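Long-range contacts in Serine/threonine protein kinase (Mycobacterium tuberculosis, PDB 4ESQ), which is a membrane receptor kinase that probably phosphorylates serine and threonine in proteins using ATP, the piece here being its extracellular sensor domain: residues N87-F93 against N164-N170; P139-D145 against C155-V161; S160-V165 against V188-N192. One frame throughout, in Å; residues are numbered along the deposited sequence.

Contact 1: N87-F93 against N164-N170; sequences NQAVVAF and NVVVDVN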
loop_
_atom_site.group_PDB
_atom_site.type_symbol
_atom_site.label_atom_id
_atom_site.label_comp_id
_atom_site.label_asym_id
_atom_site.label_seq_id
_atom_site.Cartn_x
_atom_site.Cartn_y
_atom_site.Cartn_z
ATOM N N ASN A 87 0.302 6.273 -1.732
ATOM C CA ASN A 87 -0.939 5.613 -2.107
ATOM C C ASN A 87 -1.401 4.872 -0.855
ATOM O O ASN A 87 -0.719 3.951 -0.388
ATOM C CB ASN A 87 -0.711 4.630 -3.259
ATOM C CG ASN A 87 -2.018 4.052 -3.833
ATOM O OD1 ASN A 87 -3.098 4.216 -3.269
ATOM N ND2 ASN A 87 -1.906 3.371 -4.967
ATOM N N GLN A 88 -2.525 5.304 -0.294
ATOM C CA GLN A 88 -3.077 4.672 0.900
ATOM C C GLN A 88 -4.450 4.131 0.578
ATOM O O GLN A 88 -5.251 4.804 -0.059
ATOM C CB GLN A 88 -3.167 5.663 2.069
ATOM C CG GLN A 88 -3.758 7.013 1.694
ATOM C CD GLN A 88 -4.179 7.829 2.912
ATOM O OE1 GLN A 88 -4.366 7.297 4.004
ATOM N NE2 GLN A 88 -4.359 9.120 2.711
ATOM N N ALA A 89 -4.717 2.906 1.010
ATOM C CA ALA A 89 -6.008 2.289 0.745
ATOM C C ALA A 89 -6.437 1.403 1.899
ATOM O O ALA A 89 -5.604 0.822 2.600
ATOM C CB ALA A 89 -5.944 1.472 -0.531
ATOM N N VAL A 90 -7.752 1.306 2.077
ATOM C CA VAL A 90 -8.343 0.354 3.007
ATOM C C VAL A 90 -9.325 -0.530 2.257
ATOM O O VAL A 90 -10.048 -0.079 1.361
ATOM C CB VAL A 90 -9.035 1.050 4.177
ATOM C CG1 VAL A 90 -7.981 1.587 5.141
ATOM C CG2 VAL A 90 -9.926 2.182 3.671
ATOM N N VAL A 91 -9.346 -1.800 2.625
ATOM C CA VAL A 91 -10.141 -2.772 1.895
ATOM C C VAL A 91 -11.014 -3.521 2.891
ATOM O O VAL A 91 -10.502 -4.085 3.864
ATOM C CB VAL A 91 -9.247 -3.762 1.125
ATOM C CG1 VAL A 91 -10.107 -4.756 0.352
ATOM C CG2 VAL A 91 -8.287 -3.011 0.179
ATOM N N ALA A 92 -12.323 -3.511 2.659
ATOM C CA ALA A 92 -13.262 -4.187 3.553
ATOM C C ALA A 92 -13.471 -5.623 3.113
ATOM O O ALA A 92 -13.530 -5.912 1.921
ATOM C CB ALA A 92 -14.594 -3.460 3.583
ATOM N N PHE A 93 -13.584 -6.510 4.096
ATOM C CA PHE A 93 -13.913 -7.910 3.873
ATOM C C PHE A 93 -15.127 -8.229 4.734
ATOM O O PHE A 93 -15.449 -7.484 5.643
ATOM C CB PHE A 93 -12.741 -8.794 4.285
ATOM C CG PHE A 93 -11.577 -8.729 3.339
ATOM C CD1 PHE A 93 -10.666 -7.685 3.402
ATOM C CD2 PHE A 93 -11.398 -9.722 2.390
ATOM C CE1 PHE A 93 -9.590 -7.632 2.526
ATOM C CE2 PHE A 93 -10.330 -9.675 1.509
ATOM C CZ PHE A 93 -9.421 -8.621 1.578
ATOM N N ASN A 164 -12.204 -6.194 10.185
ATOM C CA ASN A 164 -12.409 -6.775 8.859
ATOM C C ASN A 164 -11.760 -5.950 7.751
ATOM O O ASN A 164 -12.135 -6.073 6.581
ATOM C CB ASN A 164 -13.905 -6.892 8.555
ATOM C CG ASN A 164 -14.598 -5.547 8.575
ATOM O OD1 ASN A 164 -14.377 -4.738 9.476
ATOM N ND2 ASN A 164 -15.425 -5.291 7.570
ATOM N N VAL A 165 -10.799 -5.106 8.116
ATOM C CA VAL A 165 -10.241 -4.153 7.159
ATOM C C VAL A 165 -8.755 -4.388 6.940
ATOM O O VAL A 165 -7.989 -4.465 7.894
ATOM C CB VAL A 165 -10.435 -2.695 7.636
ATOM C CG1 VAL A 165 -9.769 -1.697 6.669
ATOM C CG2 VAL A 165 -11.906 -2.385 7.796
ATOM N N VAL A 166 -8.361 -4.509 5.677
ATOM C CA VAL A 166 -6.950 -4.567 5.315
ATOM C C VAL A 166 -6.443 -3.171 4.955
ATOM O O VAL A 166 -7.103 -2.425 4.236
ATOM C CB VAL A 166 -6.711 -5.522 4.135
ATOM C CG1 VAL A 166 -5.271 -5.362 3.612
ATOM C CG2 VAL A 166 -6.991 -6.964 4.559
ATOM N N VAL A 167 -5.284 -2.821 5.486
ATOM C CA VAL A 167 -4.688 -1.515 5.268
ATOM C C VAL A 167 -3.531 -1.745 4.303
ATOM O O VAL A 167 -2.685 -2.598 4.549
ATOM C CB VAL A 167 -4.191 -0.945 6.597
ATOM C CG1 VAL A 167 -3.528 0.414 6.402
ATOM C CG2 VAL A 167 -5.363 -0.833 7.560
ATOM N N ASP A 168 -3.508 -1.005 3.196
ATOM C CA ASP A 168 -2.576 -1.298 2.110
ATOM C C ASP A 168 -1.938 0.000 1.651
ATOM O O ASP A 168 -2.607 0.828 1.035
ATOM C CB ASP A 168 -3.354 -1.947 0.955
ATOM C CG ASP A 168 -2.471 -2.719 -0.008
ATOM O OD1 ASP A 168 -1.241 -2.725 0.176
ATOM O OD2 ASP A 168 -3.025 -3.328 -0.957
ATOM N N VAL A 169 -0.652 0.175 1.949
ATOM C CA VAL A 169 0.016 1.472 1.774
ATOM C C VAL A 169 1.333 1.404 0.996
ATOM O O VAL A 169 2.162 0.518 1.220
ATOM C CB VAL A 169 0.305 2.102 3.148
ATOM C CG1 VAL A 169 1.030 3.440 2.994
ATOM C CG2 VAL A 169 -0.996 2.270 3.951
ATOM N N ASN A 170 1.531 2.362 0.093
ATOM C CA ASN A 170 2.797 2.513 -0.614
ATOM C C ASN A 170 3.250 3.940 -0.412
ATOM O O ASN A 170 2.502 4.880 -0.717
ATOM C CB ASN A 170 2.610 2.217 -2.108
ATOM C CG ASN A 170 3.923 1.901 -2.818
ATOM O OD1 ASN A 170 4.945 1.638 -2.183
ATOM N ND2 ASN A 170 3.889 1.905 -4.142
HETATM O O HOH W 1 0.923 1.722 -5.304
#
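Phe93 reaches over to Val166 with one corner of its ring, CE1 lying 3.4 Å from Val166 CG2. The valine methyl approaches obliquely, neither squarely over the face nor at the edge. With CG anti to the carbonyl carbon and beside the backbone N (chi1 -73°), the phenylalanine is swung so that Asn164 O lies in plane at the ring edge. That carbonyl also accepts the Phe93 N-H, with N to O 2.9 Å. The side chain of Asn164 answers in the other direction: ND2 donates to Phe93 O at 2.9 Å, almost straight (166° at the hydrogen) and in the plane of the amide. Its OD1 takes the N-H of Val5, and together the two bonds would hold the amide's rotation.

From this end an antiparallel ladder runs back to Asn87 and Asn170, with Asn87, Ala89 and Val91 in hydrogen-bonded pairs with Asn170, Asp168 and Val166. On the Val90 face the contact is diagonal: Val165 CG1, anti to its backbone N (chi1 176°), lies 3.8 Å from Val90 CB, closer than any side-chain atom of the cross-strand partner Val167. At the far end water 1 accepts from Asn87 ND2 at 3.3 Å and from Asn170 ND2 at 3.2 Å. Asp168, although buried, is satisfied by Tyr62, Ser57 and an arginine of strand 154-162.

Strands 69-76 and 154-162 flank the pair in the antiparallel sheet of the PknH-like extracellular domain. Helix 179-192 packs Ile183 and Ile187 on the valine face, while helix 96-111 lays Ala99 against Phe93 and Val166 on the other.

Contact 2: P139-D145 against C155-V161; sequences PTITVID and CQRAMSV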
loop_
_atom_site.group_PDB
_atom_site.type_symbol
_atom_site.label_atom_id
_atom_site.label_comp_id
_atom_site.label_asym_id
_atom_site.label_seq_id
_atom_site.Cartn_x
_atom_site.Cartn_y
_atom_site.Cartn_z
ATOM N N PRO A 139 0.272 -7.999 13.107
ATOM C CA PRO A 139 -0.076 -8.611 11.825
ATOM C C PRO A 139 0.366 -7.740 10.656
ATOM O O PRO A 139 -0.274 -7.750 9.605
ATOM C CB PRO A 139 -1.597 -8.628 11.883
ATOM C CG PRO A 139 -1.930 -7.379 12.601
ATOM C CD PRO A 139 -0.816 -7.135 13.602
ATOM N N THR A 140 1.429 -6.974 10.845
ATOM C CA THR A 140 1.860 -6.014 9.828
ATOM C C THR A 140 3.058 -6.553 9.071
ATOM O O THR A 140 3.950 -7.176 9.656
ATOM C CB THR A 140 2.248 -4.653 10.462
ATOM O OG1 THR A 140 1.124 -4.101 11.160
ATOM C CG2 THR A 140 2.708 -3.659 9.390
ATOM N N ILE A 141 3.080 -6.322 7.765
ATOM C CA ILE A 141 4.267 -6.605 6.975
ATOM C C ILE A 141 4.715 -5.336 6.243
ATOM O O ILE A 141 3.888 -4.534 5.811
ATOM C CB ILE A 141 4.024 -7.735 5.953
ATOM C CG1 ILE A 141 2.807 -7.408 5.091
ATOM C CG2 ILE A 141 3.868 -9.092 6.659
ATOM C CD1 ILE A 141 2.529 -8.442 4.011
ATOM N N THR A 142 6.025 -5.157 6.102
ATOM C CA THR A 142 6.554 -4.045 5.322
ATOM C C THR A 142 7.726 -4.525 4.482
ATOM O O THR A 142 8.387 -5.507 4.818
ATOM C CB THR A 142 7.051 -2.871 6.199
ATOM O OG1 THR A 142 8.162 -3.298 6.995
ATOM C CG2 THR A 142 5.937 -2.346 7.105
ATOM N N VAL A 143 7.985 -3.823 3.392
ATOM C CA VAL A 143 9.172 -4.091 2.592
ATOM C C VAL A 143 9.519 -2.834 1.821
ATOM O O VAL A 143 8.627 -2.115 1.370
ATOM C CB VAL A 143 8.982 -5.305 1.626
ATOM C CG1 VAL A 143 7.939 -4.993 0.557
ATOM C CG2 VAL A 143 10.319 -5.695 0.974
ATOM N N ILE A 144 10.815 -2.557 1.697
ATOM C CA ILE A 144 11.279 -1.411 0.927
ATOM C C ILE A 144 11.779 -1.866 -0.440
ATOM O O ILE A 144 12.525 -2.835 -0.544
ATOM C CB ILE A 144 12.384 -0.654 1.688
ATOM C CG1 ILE A 144 11.790 0.018 2.927
ATOM C CG2 ILE A 144 13.031 0.392 0.802
ATOM C CD1 ILE A 144 12.838 0.565 3.858
ATOM N N ASP A 145 11.333 -1.190 -1.492
ATOM C CA ASP A 145 11.844 -1.485 -2.825
ATOM C C ASP A 145 12.524 -0.253 -3.398
ATOM O O ASP A 145 12.112 0.872 -3.144
ATOM C CB ASP A 145 10.746 -1.993 -3.751
ATOM C CG ASP A 145 9.459 -1.249 -3.577
ATOM O OD1 ASP A 145 9.513 -0.007 -3.475
ATOM O OD2 ASP A 145 8.395 -1.906 -3.521
ATOM N N CYS A 155 10.433 3.047 -2.409
ATOM C CA CYS A 155 9.084 2.974 -1.847
ATOM C C CYS A 155 9.089 1.998 -0.694
ATOM O O CYS A 155 9.781 0.987 -0.738
ATOM C CB CYS A 155 8.071 2.502 -2.885
ATOM S SG CYS A 155 7.828 3.608 -4.281
ATOM N N GLN A 156 8.327 2.300 0.351
ATOM C CA GLN A 156 8.038 1.276 1.346
ATOM C C GLN A 156 6.593 0.834 1.208
ATOM O O GLN A 156 5.675 1.666 1.159
ATOM C CB GLN A 156 8.286 1.758 2.774
ATOM C CG GLN A 156 8.132 0.624 3.801
ATOM C CD GLN A 156 8.094 1.111 5.236
ATOM O OE1 GLN A 156 7.487 2.138 5.531
ATOM N NE2 GLN A 156 8.739 0.368 6.141
ATOM N N ARG A 157 6.402 -0.479 1.108
ATOM C CA ARG A 157 5.069 -1.067 1.142
ATOM C C ARG A 157 4.755 -1.457 2.582
ATOM O O ARG A 157 5.623 -1.960 3.302
ATOM C CB ARG A 157 5.005 -2.312 0.246
ATOM C CG ARG A 157 5.037 -2.021 -1.257
ATOM C CD ARG A 157 3.690 -1.539 -1.771
ATOM N NE ARG A 157 2.703 -2.609 -1.921
ATOM C CZ ARG A 157 1.632 -2.763 -1.150
ATOM N NH1 ARG A 157 1.409 -1.923 -0.134
ATOM N NH2 ARG A 157 0.781 -3.759 -1.383
ATOM N N ALA A 158 3.523 -1.219 3.014
ATOM C CA ALA A 158 3.093 -1.717 4.316
ATOM C C ALA A 158 1.685 -2.257 4.192
ATOM O O ALA A 158 0.835 -1.657 3.533
ATOM C CB ALA A 158 3.141 -0.620 5.363
ATOM N N MET A 159 1.442 -3.398 4.822
ATOM C CA MET A 159 0.094 -3.943 4.880
ATOM C C MET A 159 -0.184 -4.391 6.295
ATOM O O MET A 159 0.682 -4.963 6.957
ATOM C CB MET A 159 -0.070 -5.128 3.922
ATOM C CG MET A 159 -1.453 -5.773 3.972
ATOM S SD MET A 159 -1.649 -7.098 2.756
ATOM C CE MET A 159 -1.574 -6.160 1.230
ATOM N N SER A 160 -1.392 -4.113 6.758
ATOM C CA SER A 160 -1.815 -4.592 8.065
ATOM C C SER A 160 -3.299 -4.918 8.010
ATOM O O SER A 160 -3.955 -4.753 6.972
ATOM C CB SER A 160 -1.524 -3.550 9.151
ATOM O OG SER A 160 -1.499 -4.148 10.451
ATOM N N VAL A 161 -3.829 -5.392 9.129
ATOM C CA VAL A 161 -5.238 -5.719 9.216
ATOM C C VAL A 161 -5.708 -5.395 10.617
ATOM O O VAL A 161 -4.983 -5.612 11.593
ATOM C CB VAL A 161 -5.499 -7.201 8.891
ATOM C CG1 VAL A 161 -4.484 -8.090 9.604
ATOM C CG2 VAL A 161 -6.931 -7.600 9.253
HETATM O O HOH W 2 10.434 -2.255 5.644
#
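The carboxylate of Asp145 and the guanidinium of Arg157 cross with their planes 46° apart, without pairing: Asp145 OD2 is 6.0 Å from Arg157 NE. The guanidinium turns instead to the carbonyls of Gly52 and Val169. Both leave a beta hairpin from the face of Ile141, Val143, Cys155 and Met159; segments 141-145 and 155-161 run antiparallel, 166° between their directions. The third flat group, the Gln156 amide, stands on the face of Thr142, Ile144 and Ala158. Its NE2 comes within 3.7 Å of Thr142 CB and shares water 2 with Thr142 OG1, while Asn178 and Gly181 take its polar ends. Six backbone hydrogen bonds join the strands, two each in the pairs Ile141-Met159, Val143-Arg157 and Asp145-Cys155.

Ile141 and Met159 lie side by side, CG1 to CB 3.9 Å, and Met159 continues to Phe102 of helix 96-111. On the reverse face Thr142 CG2 meets Ala158 CB at 3.7 Å. Beyond the ladder Thr140 OG1 and Ser160 OG share a hydrogen bond of 2.7 Å. Cys155, in a disulfide with Cys172, ties the hairpin to strand 165-173.

Asp145 CG lies between its backbone N and carbonyl carbon (chi1 41°), which brings OD1 to 2.9 Å from Cys155 O, a probably unfavourable meeting of two acceptors.

Contact 3: S160-V165 against V188-N192; sequences SVANNV and VDKVN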
loop_
_atom_site.group_PDB
_atom_site.type_symbol
_atom_site.label_atom_id
_atom_site.label_comp_id
_atom_site.label_asym_id
_atom_site.label_seq_id
_atom_site.Cartn_x
_atom_site.Cartn_y
_atom_site.Cartn_z
ATOM N N SER A 160 -1.392 -4.113 6.758
ATOM C CA SER A 160 -1.815 -4.592 8.065
ATOM C C SER A 160 -3.299 -4.918 8.010
ATOM O O SER A 160 -3.955 -4.753 6.972
ATOM C CB SER A 160 -1.524 -3.550 9.151
ATOM O OG SER A 160 -1.499 -4.148 10.451
ATOM N N VAL A 161 -3.829 -5.392 9.129
ATOM C CA VAL A 161 -5.238 -5.719 9.216
ATOM C C VAL A 161 -5.708 -5.395 10.617
ATOM O O VAL A 161 -4.983 -5.612 11.593
ATOM C CB VAL A 161 -5.499 -7.201 8.891
ATOM C CG1 VAL A 161 -4.484 -8.090 9.604
ATOM C CG2 VAL A 161 -6.931 -7.600 9.253
ATOM N N ALA A 162 -6.909 -4.840 10.702
ATOM C CA ALA A 162 -7.583 -4.637 11.976
ATOM C C ALA A 162 -9.064 -4.871 11.712
ATOM O O ALA A 162 -9.591 -4.413 10.699
ATOM C CB ALA A 162 -7.348 -3.241 12.489
ATOM N N ASN A 163 -9.733 -5.594 12.605
ATOM C CA ASN A 163 -11.129 -5.944 12.370
ATOM C C ASN A 163 -11.237 -6.617 10.999
ATOM O O ASN A 163 -10.446 -7.509 10.693
ATOM C CB ASN A 163 -12.023 -4.698 12.455
ATOM C CG ASN A 163 -13.450 -5.025 12.867
ATOM O OD1 ASN A 163 -13.910 -6.159 12.712
ATOM N ND2 ASN A 163 -14.165 -4.022 13.383
ATOM N N ASN A 164 -12.204 -6.194 10.185
ATOM C CA ASN A 164 -12.409 -6.775 8.859
ATOM C C ASN A 164 -11.760 -5.950 7.751
ATOM O O ASN A 164 -12.135 -6.073 6.581
ATOM C CB ASN A 164 -13.905 -6.892 8.555
ATOM C CG ASN A 164 -14.598 -5.547 8.575
ATOM O OD1 ASN A 164 -14.377 -4.738 9.476
ATOM N ND2 ASN A 164 -15.425 -5.291 7.570
ATOM N N VAL A 165 -10.799 -5.106 8.116
ATOM C CA VAL A 165 -10.241 -4.153 7.159
ATOM C C VAL A 165 -8.755 -4.388 6.940
ATOM O O VAL A 165 -7.989 -4.465 7.894
ATOM C CB VAL A 165 -10.435 -2.695 7.636
ATOM C CG1 VAL A 165 -9.769 -1.697 6.669
ATOM C CG2 VAL A 165 -11.906 -2.385 7.796
ATOM N N VAL A 188 -4.692 1.971 11.214
ATOM C CA VAL A 188 -5.158 0.927 12.121
ATOM C C VAL A 188 -5.774 1.545 13.379
ATOM O O VAL A 188 -6.792 1.061 13.875
ATOM C CB VAL A 188 -4.019 -0.023 12.502
ATOM C CG1 VAL A 188 -4.367 -0.816 13.756
ATOM C CG2 VAL A 188 -3.681 -0.939 11.332
ATOM N N ASP A 189 -5.171 2.620 13.886
ATOM C CA ASP A 189 -5.741 3.308 15.051
ATOM C C ASP A 189 -7.139 3.845 14.737
ATOM O O ASP A 189 -8.019 3.844 15.601
ATOM C CB ASP A 189 -4.842 4.452 15.531
ATOM C CG ASP A 189 -3.587 3.964 16.233
ATOM O OD1 ASP A 189 -3.573 2.821 16.724
ATOM O OD2 ASP A 189 -2.614 4.741 16.310
ATOM N N LYS A 190 -7.344 4.315 13.508
ATOM C CA LYS A 190 -8.668 4.794 13.110
ATOM C C LYS A 190 -9.665 3.639 13.013
ATOM O O LYS A 190 -10.830 3.792 13.375
ATOM C CB LYS A 190 -8.612 5.588 11.799
ATOM C CG LYS A 190 -7.850 6.917 11.929
ATOM C CD LYS A 190 -8.076 7.829 10.726
ATOM C CE LYS A 190 -7.239 9.120 10.841
ATOM N NZ LYS A 190 -7.519 10.046 9.704
ATOM N N VAL A 191 -9.218 2.480 12.532
ATOM C CA VAL A 191 -10.102 1.310 12.497
ATOM C C VAL A 191 -10.513 0.960 13.921
ATOM O O VAL A 191 -11.688 0.692 14.204
ATOM C CB VAL A 191 -9.418 0.068 11.875
ATOM C CG1 VAL A 191 -10.293 -1.170 12.059
ATOM C CG2 VAL A 191 -9.105 0.301 10.409
ATOM N N ASN A 192 -9.537 0.962 14.822
ATOM C CA ASN A 192 -9.782 0.547 16.200
ATOM C C ASN A 192 -10.834 1.400 16.890
ATOM O O ASN A 192 -11.543 0.923 17.775
ATOM C CB ASN A 192 -8.489 0.570 17.018
ATOM C CG ASN A 192 -7.542 -0.559 16.654
ATOM O OD1 ASN A 192 -7.953 -1.576 16.102
ATOM N ND2 ASN A 192 -6.271 -0.390 16.990
HETATM O O HOH W 3 -13.199 -1.665 14.626
#
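Ala162 and Val191 form the centre of the contact, with Ala162 CB 3.6 Å from Val191 CG1. The same methyl reaches the backbone, since Val191 CG1 is also 3.6 Å from Ala162 O, and it extends to Asn163 CB. Val191 sets CG1 anti to its own N (chi1 171°), which directs this branch at the strand end and leaves CG2 to approach Val165 CG1 at 4.3 Å. One helical turn earlier Val188 divides its branches in the same way: CG1 meets Ala162 CB at 4.0 Å, and CG2 rests against Ser160. Asn192 OD1 lies near the alanine methyl, 4.0 Å from Ala162 CB.

What presents Ala162 and Val165 to the helix is the type II' beta turn from Ala162 to Val165, linking strands 154-162 and 165-173. Each of these two residues donates its N-H to the carbonyl of the other, and Asn163 takes the positive phi (54°) that the turn requires. Its side chain then leads to water 3, which accepts from Asn163 ND2 at 2.8 Å and donates to Val191 O at 2.8 Å; Gln3 O is a second acceptor for ND2.

The axes of strand 160-162 and helix 188-192 run almost parallel, 11° apart and 8.5 Å at closest approach. The two segments make no direct hydrogen bond, and the direct contacts are mostly between methyl groups. Chemically, then, the last turn of the helix meets this strand end and turn through a largely apolar surface, with one water bridge as the polar link.

Overall arrangement
Contacts 1 and 2 are buried ladders whose centres lie about 7 Å from the centre of the chain, whereas contact 3 is partly buried, its centre about 14 Å from the same point. The first two join neighbouring strands of one antiparallel sheet; strand 154-162 lies between them, hydrogen-bonded to both 141-147 and 165-173. Contact 3 uses the end of that same strand, and the turn after it, to receive helix 179-192, sharing Asn164 and Val165 with contact 1 and Ser160 and Val161 with contact 2. Chemistry follows place: repeated backbone bonds inside the sheet, apolar side chains where helix meets sheet. A buried salt bridge, Asp168 OD1 to Arg157 NH2 at 2.8 Å, couples contacts 1 and 2 directly.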